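Local coordinates for protein putative esterase/lipase/thioesterase (PDB 2PBL) that probably hydrolyses ester or thioester bonds as a member of the alpha/beta-hydrolase fold family, at residues R38-L43 and A124-G129; L43-G48 and T113-Q118; K52-L57 and F77-W82; G135-G140 and K240-V245. One frame throughout, in Å; residues are numbered along the deposited sequence.

Interaction 1: residues R38-L43 and A124-G129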
loop_
_atom_site.group_PDB
_atom_site.type_symbol
_atom_site.label_atom_id
_atom_site.label_comp_id
_atom_site.label_asym_id
_atom_site.label_seq_id
_atom_site.Cartn_x
_atom_site.Cartn_y
_atom_site.Cartn_z
ATOM N N ARG A 38 -17.329 14.074 6.542
ATOM C CA ARG A 38 -15.946 13.766 6.935
ATOM C C ARG A 38 -15.249 12.902 5.881
ATOM O O ARG A 38 -14.063 12.621 5.996
ATOM C CB ARG A 38 -15.870 13.140 8.311
ATOM C CG ARG A 38 -16.131 14.211 9.374
ATOM C CD ARG A 38 -15.737 13.812 10.786
ATOM N NE ARG A 38 -16.510 12.672 11.319
ATOM C CZ ARG A 38 -16.057 11.443 11.565
ATOM N NH1 ARG A 38 -14.817 11.080 11.303
ATOM N NH2 ARG A 38 -16.890 10.537 12.054
ATOM N N ALA A 39 -16.006 12.447 4.888
ATOM C CA ALA A 39 -15.452 11.762 3.741
ATOM C C ALA A 39 -15.313 12.767 2.602
ATOM O O ALA A 39 -16.317 13.217 2.046
ATOM C CB ALA A 39 -16.346 10.627 3.328
ATOM N N ARG A 40 -14.086 13.170 2.297
ATOM C CA ARG A 40 -13.785 14.041 1.147
ATOM C C ARG A 40 -13.366 13.148 -0.054
ATOM O O ARG A 40 -12.199 12.797 -0.218
ATOM C CB ARG A 40 -12.693 15.022 1.511
ATOM C CG ARG A 40 -13.079 15.999 2.597
ATOM C CD ARG A 40 -11.905 16.969 2.934
ATOM N NE ARG A 40 -11.435 17.735 1.767
ATOM C CZ ARG A 40 -10.351 18.514 1.753
ATOM N NH1 ARG A 40 -9.599 18.654 2.846
ATOM N NH2 ARG A 40 -10.022 19.161 0.644
ATOM N N LEU A 41 -14.320 12.772 -0.888
ATOM C CA LEU A 41 -14.038 11.802 -1.929
ATOM C C LEU A 41 -13.484 12.403 -3.210
ATOM O O LEU A 41 -13.727 13.565 -3.507
ATOM C CB LEU A 41 -15.305 11.019 -2.254
ATOM C CG LEU A 41 -15.995 10.333 -1.073
ATOM C CD1 LEU A 41 -17.236 9.620 -1.556
ATOM C CD2 LEU A 41 -15.085 9.355 -0.391
ATOM N N ASN A 42 -12.725 11.609 -3.961
ATOM C CA ASN A 42 -12.272 12.046 -5.277
ATOM C C ASN A 42 -11.568 13.384 -5.384
ATOM O O ASN A 42 -11.781 14.169 -6.327
ATOM C CB ASN A 42 -13.452 11.952 -6.259
ATOM C CG ASN A 42 -13.901 10.547 -6.415
ATOM O OD1 ASN A 42 -13.131 9.697 -6.876
ATOM N ND2 ASN A 42 -15.118 10.255 -5.976
ATOM N N LEU A 43 -10.692 13.634 -4.431
ATOM C CA LEU A 43 -9.856 14.797 -4.493
ATOM C C LEU A 43 -8.806 14.487 -5.559
ATOM O O LEU A 43 -8.351 13.366 -5.655
ATOM C CB LEU A 43 -9.219 15.061 -3.146
ATOM C CG LEU A 43 -10.120 15.439 -1.968
ATOM C CD1 LEU A 43 -9.273 15.789 -0.731
ATOM C CD2 LEU A 43 -11.073 16.591 -2.314
ATOM N N ALA A 124 -0.477 15.425 1.769
ATOM C CA ALA A 124 0.378 16.093 2.767
ATOM C C ALA A 124 0.157 17.616 2.821
ATOM O O ALA A 124 0.537 18.243 3.795
ATOM C CB ALA A 124 1.815 15.800 2.507
ATOM N N LYS A 125 -0.416 18.186 1.759
ATOM C CA LYS A 125 -0.834 19.599 1.769
ATOM C C LYS A 125 -2.167 19.786 2.495
ATOM O O LYS A 125 -2.466 20.864 3.003
ATOM C CB LYS A 125 -0.952 20.116 0.342
ATOM C CG LYS A 125 0.405 20.114 -0.325
ATOM C CD LYS A 125 0.414 20.706 -1.704
ATOM C CE LYS A 125 1.842 20.603 -2.263
ATOM N NZ LYS A 125 1.859 20.857 -3.697
ATOM N N GLU A 126 -2.971 18.739 2.534
ATOM C CA GLU A 126 -4.296 18.826 3.151
ATOM C C GLU A 126 -4.265 18.663 4.658
ATOM O O GLU A 126 -5.034 19.305 5.390
ATOM C CB GLU A 126 -5.206 17.761 2.550
ATOM C CG GLU A 126 -5.432 17.914 1.122
ATOM C CD GLU A 126 -6.220 19.149 0.825
ATOM O OE1 GLU A 126 -7.166 19.435 1.570
ATOM O OE2 GLU A 126 -5.894 19.837 -0.141
ATOM N N ILE A 127 -3.368 17.811 5.107
ATOM C CA ILE A 127 -3.237 17.466 6.478
ATOM C C ILE A 127 -1.851 17.818 7.014
ATOM O O ILE A 127 -0.816 17.435 6.437
ATOM C CB ILE A 127 -3.502 15.950 6.676
ATOM C CG1 ILE A 127 -4.841 15.523 6.065
ATOM C CG2 ILE A 127 -3.445 15.578 8.144
ATOM C CD1 ILE A 127 -6.052 16.110 6.757
ATOM N N ASP A 128 -1.840 18.495 8.142
ATOM C CA ASP A 128 -0.617 18.820 8.789
ATOM C C ASP A 128 -0.228 17.671 9.731
ATOM O O ASP A 128 -1.072 16.867 10.130
ATOM C CB ASP A 128 -0.778 20.109 9.597
ATOM C CG ASP A 128 -1.077 21.317 8.743
ATOM O OD1 ASP A 128 -0.932 21.259 7.518
ATOM O OD2 ASP A 128 -1.430 22.365 9.326
ATOM N N GLY A 129 1.056 17.595 10.064
ATOM C CA GLY A 129 1.511 16.679 11.080
ATOM C C GLY A 129 2.378 15.572 10.527
ATOM O O GLY A 129 2.687 15.578 9.342
#
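R40 and E126 carry this contact between the edge strand 39-44 and the C-terminal part of helix 109-126, and a single carboxylate oxygen takes both of its hydrogen bonds. R40 NH1 lies 2.9 Å from E126 OE1 and donates to it at an N-H...O angle of 135°, which with the opposite charges makes a salt bridge. The second bond, from R40 NH2 to the same OE1 at 3.0 Å, is weak. The oxygen therefore sits at the edge of the guanidinium, in the fork between the two terminal nitrogens, and neither N-H points straight at it. The two flat groups are far from coplanar, their planes 76° apart, and NH1 meets OE1 on its anti side; the two-oxygen, two-nitrogen pairing of a flat arginine-carboxylate bridge is thus excluded. Bends at chi3 of R40 and at chi2 of E126 bring the charged ends together although the backbones stay apart.

The closer-packed part lies on the strand side: L43 CD1 rests 3.4 Å above one face of the guanidinium, toward its rim, and the R40 side chain also touches L55 and L57. Towards E126 the contact is loose. Only 100 Å² is buried in all, and both partners remain partly exposed, so solvent probably weakens the attraction. Backbone bonds of R40 with L55 hold the strand to its neighbour 52-56. This is a surface salt bridge linking the outer antiparallel hairpin of an alpha/beta-hydrolase sheet to a helix packed over that sheet.

Interaction 2: residues L43-G48 and T113-Q118; sequences LSYGEG and TQQISQ
The chain leaves strand 39-44 at Y45 and passes the flank of helix 109-126, coming closest where the CA atoms of Y45 and Q118 are 6.2 Å apart. Within the helical segment the backbone keeps its i to i+4 bonding, as in S117 N to T113 O at 3.0 Å, and across the contact the helix offers side-chain carbons and the carbonyl of Q115.

Y45 does most of the touching. Its CG stands between the backbone N and the carbonyl carbon (chi1 67°), which carries the ring from the strand end to the helix. There CE1 approaches Q115 O at 3.3 Å and CD1 lies 3.8 Å from Q118 CB, both meeting the ring obliquely. The phenol oxygen passes Q115 CB at 3.7 Å but makes its hydrogen bond to S100 O; the amide oxygen of Q115, its chain extended beyond CG, accepts from E102 N. The ring thus wedges between the outer hairpin of the alpha/beta-hydrolase sheet and a helix that covers it, with A119 and A122 lining the helix side and H51 meeting the ring.

At the outer margin the link is water-mediated. Two waters lie in bonding reach of Y45 O, water 1 at 2.7 Å and water 2 at 2.6 Å. Water 1 also lies 3.2 Å from Q118 OE1, within bonding geometry, whereas the reach of water 2 to that oxygen is weak. The bend of Q118 at chi2 (-63°) turns its amide back toward these waters.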
loop_
_atom_site.group_PDB
_atom_site.type_symbol
_atom_site.label_atom_id
_atom_site.label_comp_id
_atom_site.label_asym_id
_atom_site.label_seq_id
_atom_site.Cartn_x
_atom_site.Cartn_y
_atom_site.Cartn_z
ATOM N N LEU A 43 -10.692 13.634 -4.431
ATOM C CA LEU A 43 -9.856 14.797 -4.493
ATOM C C LEU A 43 -8.806 14.487 -5.559
ATOM O O LEU A 43 -8.351 13.366 -5.655
ATOM C CB LEU A 43 -9.219 15.061 -3.146
ATOM C CG LEU A 43 -10.120 15.439 -1.968
ATOM C CD1 LEU A 43 -9.273 15.789 -0.731
ATOM C CD2 LEU A 43 -11.073 16.591 -2.314
ATOM N N SER A 44 -8.437 15.471 -6.372
ATOM C CA SER A 44 -7.471 15.249 -7.437
ATOM C C SER A 44 -6.045 15.427 -6.986
ATOM O O SER A 44 -5.744 16.312 -6.194
ATOM C CB SER A 44 -7.685 16.208 -8.633
ATOM O OG SER A 44 -8.710 15.740 -9.492
ATOM N N TYR A 45 -5.166 14.563 -7.473
ATOM C CA TYR A 45 -3.726 14.791 -7.302
ATOM C C TYR A 45 -3.082 14.963 -8.679
ATOM O O TYR A 45 -1.898 15.274 -8.790
ATOM C CB TYR A 45 -3.020 13.705 -6.480
ATOM C CG TYR A 45 -2.931 12.317 -7.113
ATOM C CD1 TYR A 45 -1.951 12.016 -8.074
ATOM C CD2 TYR A 45 -3.784 11.298 -6.718
ATOM C CE1 TYR A 45 -1.861 10.772 -8.629
ATOM C CE2 TYR A 45 -3.676 10.021 -7.261
ATOM C CZ TYR A 45 -2.740 9.761 -8.209
ATOM O OH TYR A 45 -2.689 8.490 -8.717
ATOM N N GLY A 46 -3.864 14.770 -9.722
ATOM C CA GLY A 46 -3.378 14.842 -11.091
ATOM C C GLY A 46 -4.540 15.060 -12.022
ATOM O O GLY A 46 -5.678 15.150 -11.582
ATOM N N GLU A 47 -4.248 15.159 -13.309
ATOM C CA GLU A 47 -5.283 15.422 -14.309
ATOM C C GLU A 47 -6.030 14.188 -14.802
ATOM O O GLU A 47 -7.168 14.284 -15.290
ATOM C CB GLU A 47 -4.656 16.168 -15.496
ATOM C CG GLU A 47 -4.165 17.593 -15.160
ATOM C CD GLU A 47 -5.293 18.618 -14.936
ATOM O OE1 GLU A 47 -6.284 18.605 -15.701
ATOM O OE2 GLU A 47 -5.168 19.469 -14.026
ATOM N N GLY A 48 -5.406 13.020 -14.694
ATOM C CA GLY A 48 -6.010 11.790 -15.204
ATOM C C GLY A 48 -7.237 11.376 -14.428
ATOM O O GLY A 48 -7.403 11.736 -13.266
ATOM N N THR A 113 4.655 4.508 -9.417
ATOM C CA THR A 113 5.476 5.025 -8.329
ATOM C C THR A 113 5.446 6.582 -8.280
ATOM O O THR A 113 5.235 7.209 -7.207
ATOM C CB THR A 113 6.899 4.412 -8.531
ATOM O OG1 THR A 113 6.794 3.022 -8.160
ATOM C CG2 THR A 113 7.892 5.055 -7.598
ATOM N N GLN A 114 5.567 7.194 -9.466
ATOM C CA GLN A 114 5.568 8.653 -9.596
ATOM C C GLN A 114 4.203 9.193 -9.195
ATOM O O GLN A 114 4.135 10.178 -8.498
ATOM C CB GLN A 114 6.046 9.105 -11.010
ATOM C CG GLN A 114 7.436 8.724 -11.299
ATOM C CD GLN A 114 8.428 9.411 -10.407
ATOM O OE1 GLN A 114 8.314 10.604 -10.158
ATOM N NE2 GLN A 114 9.419 8.660 -9.917
ATOM N N GLN A 115 3.122 8.514 -9.589
ATOM C CA GLN A 115 1.770 8.891 -9.198
ATOM C C GLN A 115 1.514 8.830 -7.693
ATOM O O GLN A 115 0.900 9.735 -7.123
ATOM C CB GLN A 115 0.740 8.025 -9.922
ATOM C CG GLN A 115 0.636 8.371 -11.384
ATOM C CD GLN A 115 -0.339 7.486 -12.204
ATOM O OE1 GLN A 115 -1.226 6.803 -11.662
ATOM N NE2 GLN A 115 -0.186 7.551 -13.543
ATOM N N ILE A 116 2.023 7.780 -7.035
ATOM C CA ILE A 116 1.910 7.670 -5.573
ATOM C C ILE A 116 2.646 8.835 -4.931
ATOM O O ILE A 116 2.142 9.434 -3.974
ATOM C CB ILE A 116 2.427 6.301 -5.046
ATOM C CG1 ILE A 116 1.643 5.174 -5.686
ATOM C CG2 ILE A 116 2.270 6.216 -3.547
ATOM C CD1 ILE A 116 0.119 5.409 -5.535
ATOM N N SER A 117 3.809 9.216 -5.474
ATOM C CA SER A 117 4.515 10.352 -4.963
ATOM C C SER A 117 3.658 11.633 -5.070
ATOM O O SER A 117 3.591 12.429 -4.142
ATOM C CB SER A 117 5.838 10.574 -5.710
ATOM O OG SER A 117 6.525 11.694 -5.144
ATOM N N GLN A 118 3.050 11.832 -6.220
ATOM C CA GLN A 118 2.166 12.943 -6.440
ATOM C C GLN A 118 0.974 12.929 -5.452
ATOM O O GLN A 118 0.595 13.973 -4.903
ATOM C CB GLN A 118 1.687 12.952 -7.899
ATOM C CG GLN A 118 2.770 13.259 -8.921
ATOM C CD GLN A 118 3.355 14.677 -8.752
ATOM O OE1 GLN A 118 2.609 15.677 -8.611
ATOM N NE2 GLN A 118 4.686 14.772 -8.773
HETATM O O HOH W 1 0.124 15.281 -10.642
HETATM O O HOH W 2 -0.326 17.198 -7.883
#

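Interaction 3: residues K52-L57 and F77-W82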
loop_
_atom_site.group_PDB
_atom_site.type_symbol
_atom_site.label_atom_id
_atom_site.label_comp_id
_atom_site.label_asym_id
_atom_site.label_seq_id
_atom_site.Cartn_x
_atom_site.Cartn_y
_atom_site.Cartn_z
ATOM N N LYS A 52 -6.842 10.395 -8.410
ATOM C CA LYS A 52 -7.711 10.843 -7.365
ATOM C C LYS A 52 -7.402 10.117 -6.078
ATOM O O LYS A 52 -6.865 9.012 -6.137
ATOM C CB LYS A 52 -9.140 10.439 -7.701
ATOM C CG LYS A 52 -9.666 10.826 -9.057
ATOM C CD LYS A 52 -10.022 12.256 -9.141
ATOM C CE LYS A 52 -10.649 12.517 -10.524
ATOM N NZ LYS A 52 -10.821 13.943 -10.816
ATOM N N PHE A 53 -7.752 10.748 -4.958
ATOM C CA PHE A 53 -7.683 10.142 -3.647
ATOM C C PHE A 53 -8.863 10.548 -2.799
ATOM O O PHE A 53 -9.485 11.594 -3.011
ATOM C CB PHE A 53 -6.373 10.444 -2.902
ATOM C CG PHE A 53 -6.182 11.886 -2.490
ATOM C CD1 PHE A 53 -5.736 12.845 -3.394
ATOM C CD2 PHE A 53 -6.358 12.269 -1.174
ATOM C CE1 PHE A 53 -5.564 14.164 -3.003
ATOM C CE2 PHE A 53 -6.149 13.587 -0.761
ATOM C CZ PHE A 53 -5.736 14.533 -1.690
ATOM N N ASP A 54 -9.186 9.659 -1.868
ATOM C CA ASP A 54 -10.211 9.897 -0.891
ATOM C C ASP A 54 -9.480 10.309 0.403
ATOM O O ASP A 54 -8.391 9.818 0.728
ATOM C CB ASP A 54 -11.078 8.671 -0.670
ATOM C CG ASP A 54 -11.993 8.338 -1.873
ATOM O OD1 ASP A 54 -12.244 9.169 -2.777
ATOM O OD2 ASP A 54 -12.468 7.194 -1.899
ATOM N N LEU A 55 -10.062 11.276 1.083
ATOM C CA LEU A 55 -9.556 11.776 2.342
ATOM C C LEU A 55 -10.653 11.684 3.403
ATOM O O LEU A 55 -11.717 12.328 3.303
ATOM C CB LEU A 55 -9.053 13.198 2.200
ATOM C CG LEU A 55 -8.366 13.817 3.400
ATOM C CD1 LEU A 55 -7.116 13.020 3.840
ATOM C CD2 LEU A 55 -7.961 15.234 3.030
ATOM N N PHE A 56 -10.380 10.844 4.385
ATOM C CA PHE A 56 -11.272 10.609 5.504
ATOM C C PHE A 56 -10.740 11.342 6.726
ATOM O O PHE A 56 -9.624 11.092 7.186
ATOM C CB PHE A 56 -11.461 9.108 5.768
ATOM C CG PHE A 56 -11.901 8.363 4.543
ATOM C CD1 PHE A 56 -13.156 8.593 4.005
ATOM C CD2 PHE A 56 -11.040 7.504 3.879
ATOM C CE1 PHE A 56 -13.538 7.976 2.842
ATOM C CE2 PHE A 56 -11.434 6.884 2.703
ATOM C CZ PHE A 56 -12.677 7.112 2.209
ATOM N N LEU A 57 -11.586 12.205 7.283
ATOM C CA LEU A 57 -11.208 13.060 8.406
ATOM C C LEU A 57 -11.754 12.518 9.690
ATOM O O LEU A 57 -12.905 12.033 9.687
ATOM C CB LEU A 57 -11.803 14.448 8.212
ATOM C CG LEU A 57 -11.398 15.115 6.903
ATOM C CD1 LEU A 57 -12.146 16.377 6.678
ATOM C CD2 LEU A 57 -9.901 15.369 6.838
ATOM N N PHE A 77 -8.241 -3.146 -9.210
ATOM C CA PHE A 77 -8.784 -2.406 -8.074
ATOM C C PHE A 77 -8.496 -0.913 -8.199
ATOM O O PHE A 77 -7.720 -0.476 -9.054
ATOM C CB PHE A 77 -8.329 -2.981 -6.723
ATOM C CG PHE A 77 -8.653 -4.446 -6.563
ATOM C CD1 PHE A 77 -9.881 -4.850 -6.065
ATOM C CD2 PHE A 77 -7.766 -5.387 -6.934
ATOM C CE1 PHE A 77 -10.192 -6.210 -5.919
ATOM C CE2 PHE A 77 -8.074 -6.751 -6.808
ATOM C CZ PHE A 77 -9.300 -7.146 -6.307
ATOM N N ASP A 78 -9.235 -0.145 -7.415
ATOM C CA ASP A 78 -9.035 1.288 -7.273
ATOM C C ASP A 78 -9.249 1.553 -5.782
ATOM O O ASP A 78 -9.455 0.631 -4.997
ATOM C CB ASP A 78 -9.941 2.118 -8.215
ATOM C CG ASP A 78 -11.409 1.862 -8.008
ATOM O OD1 ASP A 78 -11.841 1.562 -6.911
ATOM O OD2 ASP A 78 -12.167 1.998 -8.981
ATOM N N LYS A 79 -9.219 2.815 -5.403
ATOM C CA LYS A 79 -9.374 3.196 -4.007
ATOM C C LYS A 79 -10.697 2.838 -3.358
ATOM O O LYS A 79 -10.746 2.710 -2.129
ATOM C CB LYS A 79 -9.175 4.711 -3.844
ATOM C CG LYS A 79 -10.227 5.584 -4.552
ATOM C CD LYS A 79 -9.825 7.072 -4.561
ATOM C CE LYS A 79 -10.709 7.863 -5.508
ATOM N NZ LYS A 79 -12.161 7.623 -5.211
ATOM N N SER A 80 -11.743 2.653 -4.170
ATOM C CA SER A 80 -13.088 2.436 -3.646
ATOM C C SER A 80 -13.339 1.116 -2.934
ATOM O O SER A 80 -14.349 1.002 -2.252
ATOM C CB SER A 80 -14.159 2.621 -4.721
ATOM O OG SER A 80 -14.191 1.544 -5.649
ATOM N N SER A 81 -12.465 0.137 -3.082
ATOM C CA SER A 81 -12.634 -1.139 -2.377
ATOM C C SER A 81 -12.050 -1.189 -0.962
ATOM O O SER A 81 -12.167 -2.227 -0.284
ATOM C CB SER A 81 -11.981 -2.231 -3.184
ATOM O OG SER A 81 -12.745 -2.478 -4.364
ATOM N N TRP A 82 -11.502 -0.077 -0.463
ATOM C CA TRP A 82 -10.722 -0.147 0.786
ATOM C C TRP A 82 -10.999 0.866 1.883
ATOM O O TRP A 82 -10.334 0.839 2.894
ATOM C CB TRP A 82 -9.240 -0.039 0.436
ATOM C CG TRP A 82 -8.848 -0.769 -0.829
ATOM C CD1 TRP A 82 -8.739 -0.221 -2.073
ATOM C CD2 TRP A 82 -8.643 -2.176 -0.993
ATOM N NE1 TRP A 82 -8.448 -1.191 -2.992
ATOM C CE2 TRP A 82 -8.365 -2.400 -2.353
ATOM C CE3 TRP A 82 -8.623 -3.268 -0.110
ATOM C CZ2 TRP A 82 -8.091 -3.673 -2.859
ATOM C CZ3 TRP A 82 -8.353 -4.518 -0.610
ATOM C CH2 TRP A 82 -8.064 -4.714 -1.969
HETATM O O HOH W 3 -11.240 4.802 -0.542
HETATM O O HOH W 4 -14.000 5.854 -3.431
#
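D54 OD1 is gripped by two donors: K79 NZ, 2.9 Å away in a salt bridge, and the backbone N of N42 on the adjacent strand. The ammonium nitrogen comes from above the carboxylate, 39° out of its plane. N42 also supplies its OD1 to K79 NZ, so one residue of the edge strand serves both charges.

K79 reaches this site by a long path. Its CG lies between the backbone N and the carbonyl carbon (chi1 65°), the chain then runs extended, and a final bend at chi4 (52°) turns NZ to the acid. On the way CE packs 3.7 Å from K52 CB and CD lies 3.9 Å from F53 CA, so the methylene chain covers the strand backbone. A water adds a second link between the segments: water 3 donates both to D54 OD2, at 3.0 Å, and to the backbone oxygen K79 O, at 2.7 Å, and so ties the acid to the main chain of the very residue that pairs with it.

D54 and K79 are both buried, and the pairing probably favours their charged forms. A leucine in place of K79 would probably leave the buried D54 carboxylate without its counter-charge and N42 OD1 without this donor.

The loop bearing K79 is shaped by D78, whose OD1 accepts from S80 N at 3.0 Å, closing an Asx turn. The contact is a buried salt bridge in an alpha/beta-hydrolase fold, pinning the loop after strand 64-69 to strand 52-56 of the central sheet.

Interaction 4: residues G135-G140 and K240-V245; sequences GHSAGG and KHHFNV
The tight turn between strand 131-136 and helix 138-145 faces the loop after strand 233-237, with the CA atoms of S137 and H242 8.1 Å apart. S137 has a strained backbone, with a positive phi of 67°, between G135 and G139, as in the GxSxG nucleophile elbow of alpha/beta hydrolases. With H242 and E215 it has the geometry of a Ser-His-Glu triad, consistent with an esterase or thioesterase active site.

The serine hydroxyl meets the imidazole at its edge, in the ring plane: S137 OG is 2.7 Å from H242 NE2 in a hydrogen bond. H242 CG is anti to the backbone N, which swings the ring toward the elbow, and its other nitrogen, ND1, bonds to E215 OE1. Partners at both nitrogens fix how the ring is turned. An alanine in place of H242 would probably leave S137 OG and E215 OE1 without their shared imidazole and interrupt the presumed charge relay. An unidentified bound molecule about 3 Å from the H242 side chain is compatible with a pocket here.

H136 closes over the same residue. Its NE2 stands 3.7 Å above the H242 ring, over the centre, yet the two rings are oblique, at 37°. The absence of CB atoms at G135, G139 and G140 suits the tight turn, since one at G135 would clash with G139 O. V245 CG1 flanks the H136 ring 3.9 Å from NE2, and that nitrogen directs a weak, bent hydrogen bond to the backbone carbonyl H242 O, 2.7 Å away at an N-H...O angle of 126°.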
loop_
_atom_site.group_PDB
_atom_site.type_symbol
_atom_site.label_atom_id
_atom_site.label_comp_id
_atom_site.label_asym_id
_atom_site.label_seq_id
_atom_site.Cartn_x
_atom_site.Cartn_y
_atom_site.Cartn_z
ATOM N N GLY A 135 0.667 0.041 2.983
ATOM C CA GLY A 135 0.241 -0.389 1.663
ATOM C C GLY A 135 0.345 -1.895 1.546
ATOM O O GLY A 135 1.255 -2.519 2.118
ATOM N N HIS A 136 -0.589 -2.462 0.785
ATOM C CA HIS A 136 -0.719 -3.899 0.675
ATOM C C HIS A 136 -0.284 -4.447 -0.670
ATOM O O HIS A 136 -0.762 -3.976 -1.717
ATOM C CB HIS A 136 -2.190 -4.222 0.967
ATOM C CG HIS A 136 -2.559 -5.667 0.829
ATOM N ND1 HIS A 136 -3.624 -6.078 0.063
ATOM C CD2 HIS A 136 -2.028 -6.783 1.375
ATOM C CE1 HIS A 136 -3.735 -7.392 0.136
ATOM N NE2 HIS A 136 -2.764 -7.850 0.904
ATOM N N SER A 137 0.649 -5.391 -0.653
ATOM C CA SER A 137 1.024 -6.110 -1.871
ATOM C C SER A 137 1.719 -5.110 -2.842
ATOM O O SER A 137 2.784 -4.547 -2.449
ATOM C CB SER A 137 -0.210 -6.843 -2.396
ATOM O OG SER A 137 0.145 -7.902 -3.295
ATOM N N ALA A 138 1.180 -4.877 -4.036
ATOM C CA ALA A 138 1.719 -3.825 -4.933
ATOM C C ALA A 138 1.791 -2.486 -4.186
ATOM O O ALA A 138 2.688 -1.639 -4.445
ATOM C CB ALA A 138 0.839 -3.661 -6.173
ATOM N N GLY A 139 0.818 -2.263 -3.310
ATOM C CA GLY A 139 0.767 -1.035 -2.483
ATOM C C GLY A 139 1.856 -0.994 -1.459
ATOM O O GLY A 139 2.304 0.088 -1.036
ATOM N N GLY A 140 2.295 -2.172 -1.024
ATOM C CA GLY A 140 3.379 -2.279 -0.050
ATOM C C GLY A 140 4.638 -1.882 -0.797
ATOM O O GLY A 140 5.516 -1.209 -0.247
ATOM N N LYS A 240 -2.526 -15.549 9.084
ATOM C CA LYS A 240 -3.124 -14.656 8.088
ATOM C C LYS A 240 -2.702 -14.991 6.667
ATOM O O LYS A 240 -1.557 -15.453 6.441
ATOM C CB LYS A 240 -2.800 -13.205 8.403
ATOM C CG LYS A 240 -3.372 -12.681 9.705
ATOM C CD LYS A 240 -4.886 -12.694 9.788
ATOM C CE LYS A 240 -5.361 -12.202 11.144
ATOM N NZ LYS A 240 -6.832 -12.387 11.265
ATOM N N HIS A 241 -3.644 -14.788 5.721
ATOM C CA HIS A 241 -3.355 -15.003 4.304
ATOM C C HIS A 241 -3.331 -13.630 3.632
ATOM O O HIS A 241 -3.477 -12.623 4.292
ATOM C CB HIS A 241 -4.301 -16.003 3.609
ATOM C CG HIS A 241 -5.745 -15.698 3.774
ATOM N ND1 HIS A 241 -6.345 -14.595 3.210
ATOM C CD2 HIS A 241 -6.724 -16.381 4.403
ATOM C CE1 HIS A 241 -7.618 -14.575 3.542
ATOM N NE2 HIS A 241 -7.877 -15.651 4.260
ATOM N N HIS A 242 -3.104 -13.595 2.328
ATOM C CA HIS A 242 -2.917 -12.317 1.608
ATOM C C HIS A 242 -4.105 -11.394 1.636
ATOM O O HIS A 242 -3.947 -10.183 1.491
ATOM C CB HIS A 242 -2.494 -12.623 0.148
ATOM C CG HIS A 242 -1.794 -11.495 -0.546
ATOM N ND1 HIS A 242 -0.558 -11.031 -0.147
ATOM C CD2 HIS A 242 -2.137 -10.768 -1.634
ATOM C CE1 HIS A 242 -0.184 -10.046 -0.942
ATOM N NE2 HIS A 242 -1.109 -9.886 -1.873
ATOM N N PHE A 243 -5.301 -11.945 1.792
ATOM C CA PHE A 243 -6.503 -11.151 1.741
ATOM C C PHE A 243 -7.052 -10.719 3.072
ATOM O O PHE A 243 -7.693 -9.693 3.102
ATOM C CB PHE A 243 -7.590 -11.841 0.922
ATOM C CG PHE A 243 -7.245 -12.047 -0.514
ATOM C CD1 PHE A 243 -6.202 -11.388 -1.134
ATOM C CD2 PHE A 243 -8.077 -12.830 -1.295
ATOM C CE1 PHE A 243 -5.933 -11.614 -2.462
ATOM C CE2 PHE A 243 -7.816 -13.036 -2.634
ATOM C CZ PHE A 243 -6.756 -12.428 -3.214
ATOM N N ASN A 244 -6.839 -11.457 4.163
ATOM C CA ASN A 244 -7.333 -10.988 5.467
ATOM C C ASN A 244 -6.267 -10.338 6.368
ATOM O O ASN A 244 -6.592 -9.856 7.481
ATOM C CB ASN A 244 -8.119 -12.063 6.244
ATOM C CG ASN A 244 -7.302 -13.209 6.654
ATOM O OD1 ASN A 244 -6.115 -13.322 6.322
ATOM N ND2 ASN A 244 -7.941 -14.123 7.412
ATOM N N VAL A 245 -5.017 -10.332 5.907
ATOM C CA VAL A 245 -3.878 -9.697 6.611
ATOM C C VAL A 245 -4.142 -8.209 6.871
ATOM O O VAL A 245 -3.766 -7.693 7.911
ATOM C CB VAL A 245 -2.524 -9.895 5.847
ATOM C CG1 VAL A 245 -2.471 -9.158 4.531
ATOM C CG2 VAL A 245 -1.353 -9.473 6.713
#

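From the N terminus, strand 39-44 opens the two outer loops. Interaction 1 closes the longest of the first three, running from 38-43 to the end of helix 109-126; interaction 2 starts from the overlapping 43-48, shares L43 and reaches an earlier part of the same helix, so it nests within interaction 1. Interaction 3, from strand 52-56 to the loop at 77-82, nests inside both and touches them through strand pairing, such as L43 N to F53 O. Interaction 4 follows in series, its nearest atoms about 5 Å from interaction 3. The first three join outer strands 39-44 and 52-56 to helix 109-126 and the loop at 77-82; the fourth joins central strand 131-136 to the loop at 240-245 at the probable active site.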